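Local coordinates for protein gamma-resorcylate decarboxylase (Polaromonas, PDB 4QRO) that probably catalyses the manganese-dependent decarboxylation of gamma-resorcylate (2,6-dihydroxybenzoate) to resorcinol, at residues E8-T13 and W288-I293; E15-S20 and E31-L36; G3-E8 and T54-L59. One frame throughout, in Å; residues are numbered along the deposited sequence.

Contacts 1 and 3 are built on strand 4-11, with Glu8 common to both; contact 2 pairs the short helix that follows the strand with helix 29-37. Contact 3 is buried sheet, made of parallel backbone bonds and aliphatic side chains. Contact 1 is buried too, but it lies where the strand reaches the manganese, so one backbone bond, metal ligands and aromatic rings replace the regular ladder. Contact 2, about 18 Å from the chain centre, is apolar and opens to the surface at Arg33. Arg35 joins it to contact 1 through Pro289 O and Asn292 OD1, and Ser58 N joins contact 3 to Glu9 O.

Contact 1: residues E8-T13 and W288-I293; sequences EEHFAT and WPFENI. With MN (manganese (II) ion), chain K; 38L (2-nitrobenzene-1,3-diol), chain M.
Trp288 meets Glu9 and His10 mainly through its backbone: His10 N donates to Trp288 O at 2.9 Å in a nearly straight bond (172° at the hydrogen), and the CA-H of Glu9 faces the same oxygen. Trp288 CB lies 3.9 Å from Glu9 OE2, with the carboxylate and indole planes almost parallel. A cis peptide leads into Pro289, whose CD sits 3.6 Å from His10 O and whose CB lies toward the rim of one indole face. The edge of Phe290 meets His10 CD2, CE2 standing 3.7 Å from it and the two rings being oblique (64°), and one Phe290 face carries the inhibitor 2-nitroresorcinol, CE2 to CAC 3.5 Å. Were Phe290 exchanged for an alanine, the inhibitor ring would probably lose its aromatic partner and a gap would open beside His10 CD2. Glu291 turns to the second subunit, where OE2 accepts from Asn234 N. After Asn292, Ile293 CD1 lies toward the rim of the other indole face. Across from this loop, the extended Glu8 chain, CG anti to the backbone N (chi1 -158°), brings OE1 within 2.2 Å of manganese; Tyr162 and Ser262 hold its OE2. His10 NE2, His164, Asp287 and inhibitor atoms OAK and OAI complete six-fold coordination, a nitro-and-hydroxyl chelate consistent with substrate binding through carboxylate and hydroxyl oxygens.

Contact 2: residues E15-S20 and E31-L36; sequences ETLMDS and ELRSRL
Leu17 and Arg33 mark the nearest backbone approach, 7.4 Å between their CA atoms, too wide for main-chain bonding, and no hydrogen bond crosses between the two segments. The fold is the (beta/alpha)8 barrel of the amidohydrolase family, and the pairing joins a short, weakly bonded helix just after strand 4-11 to helix 29-37, which comes later in the same excursion before strand 52-59. With its CG anti to the backbone N (chi1 -179°), Leu17 spreads its two methyls over different residues: CD1 lies 4.1 Å from Leu36 CD1, and CD2 meets the aliphatic part of Arg33 at CG, also at 4.1 Å. Arg33 forms the exposed margin of an otherwise buried contact. Leu36 CD1 is shared, since it also touches Ser20 CB at 3.6 Å and lies close to OG. That hydroxyl therefore rests against a methyl on this side, while its hydrogen bond goes to Asn60 ND2. Leu32 CD2 approaches the backbone instead, 3.9 Å from Ser20 O. Ser20 and Leu32 both touch Phe290, and Leu36 touches Pro289, which places Leu32 and Leu36 behind that wall of the pocket, with the Ser20 side chain about 6 Å from the bound inhibitor. Farther round helix 29-37, Arg35 reaches Pro289 O and Asn292 OD1 and makes a cation-pi contact with Trp236 of the second subunit. It also forms a salt bridge one helical turn back, its NE lying 2.8 Å from Glu31 OE2, on the anti side of the carboxylate.

Contact 3: residues G3-E8 and T54-L59; sequences GKIALE and TMILSL. With MN (manganese (II) ion), chain K.
Leu7 and Ile56 form the apolar centre, CB against CB at 3.9 Å. Leu7 CG takes the crowded position between the backbone N and the carbonyl carbon (chi1 59°), which carries the rest of the side chain away from Ile56, toward Phe322, and leaves CB to do the touching. Ile56 CD1 closes over the same Leu7 CB at 4.0 Å. On the sheet face of Ile5 and Thr54, these two side chains run alongside each other, Ile5 CG1 being 4.1 Å from Thr54 CB, and helix 307-321 covers Ile5 through Trp315 and Ala318. The opposite face holds Ala6 and Met55, where CB and CG touch loosely and Met55 goes on to meet Met47 of helix 42-49. Strands 4-8 and 54-59 run parallel, 9° between their directions; helices 14-17, 29-37 and 42-49 link them in a beta-alpha-beta crossover that begins the amidohydrolase barrel. The backbone bonds bear out the parallel register: Ala6 donates N to Thr54 O (2.9 Å) and offers its own O to Ile56 N (2.8 Å), so the one neighbouring strand holds both. Toward the strand start, Thr54 N reaches Lys4 O at a longer 3.3 Å, while Lys4 NZ turns to Met1 O and His50 O. Past Ile56 the direct bonds are interrupted before Glu9 pairs with Ser58, and a water stands between, 2.7 Å from Ile56 O, weakly bonded to Leu7 O, and 2.9 Å from Ser58 OG; with fewer protons than acceptors in reach, it probably does not make all these bonds at once.

Contact 1: residues E8-T13 and W288-I293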
loop_
_atom_site.group_PDB
_atom_site.type_symbol
_atom_site.label_atom_id
_atom_site.label_comp_id
_atom_site.label_asym_id
_atom_site.label_seq_id
_atom_site.Cartn_x
_atom_site.Cartn_y
_atom_site.Cartn_z
ATOM N N GLU A 8 1.384 -19.960 -5.673
ATOM C CA GLU A 8 1.786 -19.551 -4.333
ATOM C C GLU A 8 1.219 -20.581 -3.372
ATOM O O GLU A 8 0.222 -20.355 -2.685
ATOM C CB GLU A 8 1.328 -18.124 -3.965
ATOM C CG GLU A 8 2.193 -17.554 -2.847
ATOM C CD GLU A 8 1.792 -16.167 -2.373
ATOM O OE1 GLU A 8 1.711 -15.964 -1.134
ATOM O OE2 GLU A 8 1.638 -15.268 -3.225
ATOM N N GLU A 9 1.895 -21.720 -3.332
ATOM C CA GLU A 9 1.387 -22.922 -2.725
ATOM C C GLU A 9 2.563 -23.480 -1.903
ATOM O O GLU A 9 3.597 -23.921 -2.442
ATOM C CB GLU A 9 0.905 -23.931 -3.801
ATOM C CG GLU A 9 0.209 -23.345 -5.058
ATOM C CD GLU A 9 -1.032 -22.494 -4.771
ATOM O OE1 GLU A 9 -1.141 -21.350 -5.317
ATOM O OE2 GLU A 9 -1.917 -22.954 -4.012
ATOM N N HIS A 10 2.422 -23.388 -0.596
ATOM C CA HIS A 10 3.541 -23.527 0.291
ATOM C C HIS A 10 3.579 -24.873 0.994
ATOM O O HIS A 10 2.551 -25.494 1.234
ATOM C CB HIS A 10 3.500 -22.442 1.364
ATOM C CG HIS A 10 3.489 -21.043 0.836
ATOM N ND1 HIS A 10 4.577 -20.476 0.206
ATOM C CD2 HIS A 10 2.549 -20.070 0.925
ATOM C CE1 HIS A 10 4.291 -19.223 -0.113
ATOM N NE2 HIS A 10 3.074 -18.949 0.327
ATOM N N PHE A 11 4.788 -25.266 1.385
ATOM C CA PHE A 11 5.005 -26.434 2.240
ATOM C C PHE A 11 6.147 -26.088 3.193
ATOM O O PHE A 11 6.842 -25.051 3.035
ATOM C CB PHE A 11 5.398 -27.661 1.394
ATOM C CG PHE A 11 6.788 -27.563 0.818
ATOM C CD1 PHE A 11 7.892 -28.022 1.533
ATOM C CD2 PHE A 11 7.006 -26.923 -0.389
ATOM C CE1 PHE A 11 9.171 -27.882 1.043
ATOM C CE2 PHE A 11 8.282 -26.795 -0.905
ATOM C CZ PHE A 11 9.375 -27.258 -0.172
ATOM N N ALA A 12 6.359 -26.951 4.179
ATOM C CA ALA A 12 7.487 -26.788 5.107
ATOM C C ALA A 12 8.216 -28.111 5.299
ATOM O O ALA A 12 7.629 -29.183 5.111
ATOM C CB ALA A 12 7.004 -26.279 6.444
ATOM N N THR A 13 9.498 -28.013 5.635
ATOM C CA THR A 13 10.226 -29.142 6.222
ATOM C C THR A 13 10.171 -28.995 7.747
ATOM O O THR A 13 9.796 -27.928 8.260
ATOM C CB THR A 13 11.683 -29.203 5.724
ATOM O OG1 THR A 13 12.370 -27.999 6.086
ATOM C CG2 THR A 13 11.717 -29.357 4.214
ATOM N N TRP A 288 -2.442 -21.402 -0.326
ATOM C CA TRP A 288 -2.543 -22.596 0.491
ATOM C C TRP A 288 -1.179 -22.800 1.119
ATOM O O TRP A 288 -0.166 -22.653 0.428
ATOM C CB TRP A 288 -2.956 -23.794 -0.349
ATOM C CG TRP A 288 -3.006 -25.109 0.378
ATOM C CD1 TRP A 288 -2.026 -26.091 0.356
ATOM C CD2 TRP A 288 -4.065 -25.625 1.191
ATOM N NE1 TRP A 288 -2.422 -27.161 1.101
ATOM C CE2 TRP A 288 -3.662 -26.913 1.637
ATOM C CE3 TRP A 288 -5.297 -25.121 1.620
ATOM C CZ2 TRP A 288 -4.478 -27.724 2.453
ATOM C CZ3 TRP A 288 -6.120 -25.941 2.443
ATOM C CH2 TRP A 288 -5.690 -27.216 2.853
ATOM N N PRO A 289 -1.144 -23.119 2.424
ATOM C CA PRO A 289 -2.248 -23.476 3.321
ATOM C C PRO A 289 -2.739 -22.378 4.246
ATOM O O PRO A 289 -3.549 -22.642 5.161
ATOM C CB PRO A 289 -1.653 -24.625 4.127
ATOM C CG PRO A 289 -0.241 -24.206 4.290
ATOM C CD PRO A 289 0.150 -23.530 3.003
ATOM N N PHE A 290 -2.303 -21.154 3.981
ATOM C CA PHE A 290 -2.667 -20.008 4.815
ATOM C C PHE A 290 -4.038 -19.486 4.410
ATOM O O PHE A 290 -4.713 -18.783 5.205
ATOM C CB PHE A 290 -1.577 -18.920 4.721
ATOM C CG PHE A 290 -0.216 -19.408 5.131
ATOM C CD1 PHE A 290 0.092 -19.579 6.456
ATOM C CD2 PHE A 290 0.746 -19.747 4.173
ATOM C CE1 PHE A 290 1.327 -20.073 6.836
ATOM C CE2 PHE A 290 1.995 -20.234 4.549
ATOM C CZ PHE A 290 2.282 -20.379 5.882
ATOM N N GLU A 291 -4.414 -19.794 3.165
ATOM C CA GLU A 291 -5.774 -19.668 2.662
ATOM C C GLU A 291 -6.268 -21.022 2.191
ATOM O O GLU A 291 -5.465 -21.866 1.739
ATOM C CB GLU A 291 -5.829 -18.751 1.445
ATOM C CG GLU A 291 -5.255 -17.386 1.651
ATOM C CD GLU A 291 -6.103 -16.543 2.556
ATOM O OE1 GLU A 291 -7.282 -16.912 2.796
ATOM O OE2 GLU A 291 -5.562 -15.536 3.037
ATOM N N ASN A 292 -7.579 -21.221 2.265
ATOM C CA ASN A 292 -8.221 -22.439 1.750
ATOM C C ASN A 292 -8.251 -22.501 0.238
ATOM O O ASN A 292 -8.553 -21.501 -0.432
ATOM C CB ASN A 292 -9.671 -22.568 2.231
ATOM C CG ASN A 292 -9.801 -23.196 3.608
ATOM O OD1 ASN A 292 -8.817 -23.359 4.349
ATOM N ND2 ASN A 292 -11.020 -23.588 3.944
ATOM N N ILE A 293 -7.930 -23.678 -0.299
ATOM C CA ILE A 293 -8.100 -23.968 -1.705
ATOM C C ILE A 293 -9.550 -23.734 -2.148
ATOM O O ILE A 293 -9.775 -23.116 -3.191
ATOM C CB ILE A 293 -7.625 -25.399 -2.057
ATOM C CG1 ILE A 293 -6.095 -25.478 -1.988
ATOM C CG2 ILE A 293 -8.097 -25.803 -3.457
ATOM C CD1 ILE A 293 -5.557 -26.885 -1.816
HETATM MN MN MN K . 2.206 -16.923 0.745
HETATM O OAK 38L M . 1.465 -14.975 1.825
HETATM N NAG 38L M . 0.793 -14.860 2.813
HETATM O OAJ 38L M . 0.008 -13.915 2.879
HETATM C CAA 38L M . 0.921 -15.809 3.857
HETATM C CAF 38L M . 0.153 -15.622 5.003
HETATM O OAH 38L M . -1.102 -15.103 4.896
HETATM C CAE 38L M . 0.660 -15.963 6.257
HETATM C CAD 38L M . 1.918 -16.545 6.371
HETATM C CAC 38L M . 2.620 -16.893 5.220
HETATM C CAB 38L M . 2.105 -16.567 3.965
HETATM O OAI 38L M . 2.779 -16.979 2.847
#

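Contact 2: residues E15-S20 and E31-L36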
loop_
_atom_site.group_PDB
_atom_site.type_symbol
_atom_site.label_atom_id
_atom_site.label_comp_id
_atom_site.label_asym_id
_atom_site.label_seq_id
_atom_site.Cartn_x
_atom_site.Cartn_y
_atom_site.Cartn_z
ATOM N N GLU A 15 12.594 -28.699 9.598
ATOM C CA GLU A 15 13.588 -27.655 9.787
ATOM C C GLU A 15 13.002 -26.237 9.710
ATOM O O GLU A 15 13.425 -25.375 10.464
ATOM C CB GLU A 15 14.678 -27.837 8.742
ATOM C CG GLU A 15 15.884 -26.942 8.952
ATOM C CD GLU A 15 17.019 -27.262 7.998
ATOM O OE1 GLU A 15 18.114 -26.712 8.215
ATOM O OE2 GLU A 15 16.827 -28.049 7.037
ATOM N N THR A 16 12.035 -25.997 8.810
ATOM C CA THR A 16 11.517 -24.626 8.598
ATOM C C THR A 16 10.126 -24.424 9.154
ATOM O O THR A 16 9.600 -23.313 9.129
ATOM C CB THR A 16 11.441 -24.261 7.095
ATOM O OG1 THR A 16 10.469 -25.101 6.444
ATOM C CG2 THR A 16 12.795 -24.408 6.435
ATOM N N LEU A 17 9.526 -25.497 9.658
ATOM C CA LEU A 17 8.128 -25.483 10.085
ATOM C C LEU A 17 7.764 -24.386 11.066
ATOM O O LEU A 17 6.733 -23.698 10.917
ATOM C CB LEU A 17 7.786 -26.843 10.688
ATOM C CG LEU A 17 6.364 -27.070 11.182
ATOM C CD1 LEU A 17 5.361 -26.984 10.036
ATOM C CD2 LEU A 17 6.269 -28.419 11.914
ATOM N N MET A 18 8.604 -24.213 12.079
ATOM C CA MET A 18 8.273 -23.292 13.167
ATOM C C MET A 18 8.262 -21.829 12.711
ATOM O O MET A 18 7.703 -20.970 13.395
ATOM C CB MET A 18 9.190 -23.535 14.391
ATOM C CG MET A 18 9.022 -24.938 14.987
ATOM S SD MET A 18 7.289 -25.495 15.114
ATOM C CE MET A 18 6.781 -24.365 16.426
ATOM N N ASP A 19 8.814 -21.538 11.533
ATOM C CA ASP A 19 8.696 -20.179 10.988
ATOM C C ASP A 19 7.251 -19.728 10.764
ATOM O O ASP A 19 6.965 -18.531 10.822
ATOM C CB ASP A 19 9.470 -20.074 9.691
ATOM C CG ASP A 19 10.935 -19.870 9.918
ATOM O OD1 ASP A 19 11.402 -20.040 11.062
ATOM O OD2 ASP A 19 11.617 -19.531 8.940
ATOM N N SER A 20 6.350 -20.684 10.526
ATOM C CA SER A 20 4.936 -20.385 10.260
ATOM C C SER A 20 4.051 -20.327 11.513
ATOM O O SER A 20 2.907 -19.886 11.427
ATOM C CB SER A 20 4.348 -21.386 9.243
ATOM O OG SER A 20 5.074 -21.356 8.015
ATOM N N GLU A 31 -3.844 -27.964 12.642
ATOM C CA GLU A 31 -4.294 -27.991 11.239
ATOM C C GLU A 31 -3.260 -27.417 10.287
ATOM O O GLU A 31 -2.948 -28.053 9.267
ATOM C CB GLU A 31 -5.615 -27.224 11.044
ATOM C CG GLU A 31 -6.014 -27.024 9.579
ATOM C CD GLU A 31 -6.558 -28.285 8.909
ATOM O OE1 GLU A 31 -6.712 -29.280 9.610
ATOM O OE2 GLU A 31 -6.836 -28.298 7.684
ATOM N N LEU A 32 -2.776 -26.198 10.575
ATOM C CA LEU A 32 -1.817 -25.552 9.697
ATOM C C LEU A 32 -0.558 -26.396 9.506
ATOM O O LEU A 32 -0.074 -26.539 8.392
ATOM C CB LEU A 32 -1.416 -24.154 10.226
ATOM C CG LEU A 32 -0.399 -23.408 9.357
ATOM C CD1 LEU A 32 -0.916 -23.300 7.934
ATOM C CD2 LEU A 32 -0.050 -22.029 9.922
ATOM N N ARG A 33 -0.018 -26.895 10.612
ATOM C CA ARG A 33 1.115 -27.829 10.625
ATOM C C ARG A 33 0.899 -28.993 9.648
ATOM O O ARG A 33 1.776 -29.330 8.811
ATOM C CB ARG A 33 1.271 -28.358 12.069
ATOM C CG ARG A 33 2.324 -29.428 12.317
ATOM C CD ARG A 33 2.586 -29.594 13.816
ATOM N NE ARG A 33 1.406 -30.038 14.557
ATOM C CZ ARG A 33 1.330 -30.119 15.883
ATOM N NH1 ARG A 33 2.358 -29.764 16.655
ATOM N NH2 ARG A 33 0.211 -30.546 16.442
ATOM N N SER A 34 -0.254 -29.636 9.796
ATOM C CA SER A 34 -0.623 -30.811 8.985
ATOM C C SER A 34 -0.708 -30.454 7.507
ATOM O O SER A 34 -0.257 -31.231 6.659
ATOM C CB SER A 34 -1.955 -31.400 9.451
ATOM O OG SER A 34 -3.005 -30.498 9.223
ATOM N N ARG A 35 -1.249 -29.265 7.188
ATOM C CA ARG A 35 -1.296 -28.806 5.784
ATOM C C ARG A 35 0.088 -28.521 5.254
ATOM O O ARG A 35 0.392 -28.873 4.095
ATOM C CB ARG A 35 -2.117 -27.531 5.634
ATOM C CG ARG A 35 -3.580 -27.650 5.983
ATOM C CD ARG A 35 -4.269 -26.273 5.903
ATOM N NE ARG A 35 -5.699 -26.329 6.083
ATOM C CZ ARG A 35 -6.540 -25.322 5.875
ATOM N NH1 ARG A 35 -6.109 -24.121 5.490
ATOM N NH2 ARG A 35 -7.829 -25.534 6.031
ATOM N N LEU A 36 0.932 -27.890 6.080
ATOM C CA LEU A 36 2.275 -27.492 5.650
ATOM C C LEU A 36 3.121 -28.718 5.340
ATOM O O LEU A 36 3.872 -28.707 4.391
ATOM C CB LEU A 36 2.995 -26.597 6.677
ATOM C CG LEU A 36 2.583 -25.121 6.634
ATOM C CD1 LEU A 36 2.986 -24.381 7.906
ATOM C CD2 LEU A 36 3.150 -24.419 5.382
#

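Contact 3: residues G3-E8 and T54-L59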
loop_
_atom_site.group_PDB
_atom_site.type_symbol
_atom_site.label_atom_id
_atom_site.label_comp_id
_atom_site.label_asym_id
_atom_site.label_seq_id
_atom_site.Cartn_x
_atom_site.Cartn_y
_atom_site.Cartn_z
ATOM N N GLY A 3 -8.174 -27.899 -14.681
ATOM C CA GLY A 3 -6.930 -27.582 -15.343
ATOM C C GLY A 3 -6.212 -26.338 -14.839
ATOM O O GLY A 3 -5.297 -25.864 -15.515
ATOM N N LYS A 4 -6.583 -25.806 -13.667
ATOM C CA LYS A 4 -5.930 -24.588 -13.184
ATOM C C LYS A 4 -4.516 -24.871 -12.696
ATOM O O LYS A 4 -4.167 -25.997 -12.279
ATOM C CB LYS A 4 -6.714 -23.879 -12.071
ATOM C CG LYS A 4 -8.038 -23.275 -12.523
ATOM C CD LYS A 4 -8.763 -22.529 -11.409
ATOM C CE LYS A 4 -9.189 -23.413 -10.235
ATOM N NZ LYS A 4 -10.369 -24.283 -10.486
ATOM N N ILE A 5 -3.702 -23.836 -12.792
ATOM C CA ILE A 5 -2.344 -23.876 -12.313
ATOM C C ILE A 5 -2.247 -22.841 -11.191
ATOM O O ILE A 5 -2.751 -21.732 -11.319
ATOM C CB ILE A 5 -1.340 -23.565 -13.444
ATOM C CG1 ILE A 5 -1.442 -24.616 -14.567
ATOM C CG2 ILE A 5 0.069 -23.441 -12.881
ATOM C CD1 ILE A 5 -0.737 -24.219 -15.843
ATOM N N ALA A 6 -1.631 -23.236 -10.088
ATOM C CA ALA A 6 -1.533 -22.399 -8.894
ATOM C C ALA A 6 -0.077 -22.334 -8.497
ATOM O O ALA A 6 0.632 -23.342 -8.635
ATOM C CB ALA A 6 -2.400 -22.977 -7.812
ATOM N N LEU A 7 0.417 -21.152 -8.127
ATOM C CA LEU A 7 1.857 -20.979 -7.849
ATOM C C LEU A 7 2.283 -20.183 -6.616
ATOM O O LEU A 7 3.416 -19.728 -6.547
ATOM C CB LEU A 7 2.573 -20.401 -9.089
ATOM C CG LEU A 7 2.105 -19.044 -9.620
ATOM C CD1 LEU A 7 3.282 -18.246 -10.146
ATOM C CD2 LEU A 7 1.029 -19.213 -10.692
ATOM N N GLU A 8 1.384 -19.960 -5.673
ATOM C CA GLU A 8 1.786 -19.551 -4.333
ATOM C C GLU A 8 1.219 -20.581 -3.372
ATOM O O GLU A 8 0.222 -20.355 -2.685
ATOM C CB GLU A 8 1.328 -18.124 -3.965
ATOM C CG GLU A 8 2.193 -17.554 -2.847
ATOM C CD GLU A 8 1.792 -16.167 -2.373
ATOM O OE1 GLU A 8 1.711 -15.964 -1.134
ATOM O OE2 GLU A 8 1.638 -15.268 -3.225
ATOM N N THR A 54 -2.083 -28.383 -11.402
ATOM C CA THR A 54 -0.663 -28.188 -11.101
ATOM C C THR A 54 -0.496 -27.176 -9.990
ATOM O O THR A 54 -1.082 -26.103 -10.038
ATOM C CB THR A 54 0.102 -27.640 -12.327
ATOM O OG1 THR A 54 -0.034 -28.540 -13.433
ATOM C CG2 THR A 54 1.595 -27.421 -11.993
ATOM N N MET A 55 0.259 -27.541 -8.969
ATOM C CA MET A 55 0.748 -26.583 -7.994
ATOM C C MET A 55 2.251 -26.467 -8.166
ATOM O O MET A 55 2.978 -27.474 -8.236
ATOM C CB MET A 55 0.471 -27.059 -6.552
ATOM C CG MET A 55 -0.896 -26.731 -6.001
ATOM S SD MET A 55 -0.858 -27.167 -4.249
ATOM C CE MET A 55 -2.448 -26.505 -3.737
ATOM N N ILE A 56 2.717 -25.235 -8.236
ATOM C CA ILE A 56 4.108 -24.976 -8.241
ATOM C C ILE A 56 4.415 -24.672 -6.778
ATOM O O ILE A 56 3.891 -23.725 -6.204
ATOM C CB ILE A 56 4.466 -23.819 -9.165
ATOM C CG1 ILE A 56 3.864 -24.059 -10.571
ATOM C CG2 ILE A 56 5.971 -23.659 -9.231
ATOM C CD1 ILE A 56 4.255 -23.009 -11.586
ATOM N N LEU A 57 5.227 -25.522 -6.167
ATOM C CA LEU A 57 5.371 -25.557 -4.724
ATOM C C LEU A 57 6.524 -24.681 -4.266
ATOM O O LEU A 57 7.524 -24.549 -4.960
ATOM C CB LEU A 57 5.606 -27.007 -4.265
ATOM C CG LEU A 57 4.490 -28.032 -4.488
ATOM C CD1 LEU A 57 5.002 -29.413 -4.114
ATOM C CD2 LEU A 57 3.235 -27.678 -3.696
ATOM N N SER A 58 6.381 -24.078 -3.091
ATOM C CA SER A 58 7.471 -23.300 -2.491
ATOM C C SER A 58 7.510 -23.461 -0.980
ATOM O O SER A 58 6.470 -23.576 -0.314
ATOM C CB SER A 58 7.333 -21.783 -2.823
ATOM O OG SER A 58 6.115 -21.256 -2.285
ATOM N N LEU A 59 8.725 -23.371 -0.452
ATOM C CA LEU A 59 8.991 -23.404 0.968
ATOM C C LEU A 59 8.317 -22.210 1.650
ATOM O O LEU A 59 8.056 -21.170 1.030
ATOM C CB LEU A 59 10.516 -23.363 1.179
ATOM C CG LEU A 59 11.153 -23.675 2.536
ATOM C CD1 LEU A 59 10.797 -25.084 2.944
ATOM C CD2 LEU A 59 12.660 -23.498 2.470
HETATM MN MN MN K . 2.206 -16.923 0.745
HETATM O O HOH W 1 4.528 -21.616 -4.671
#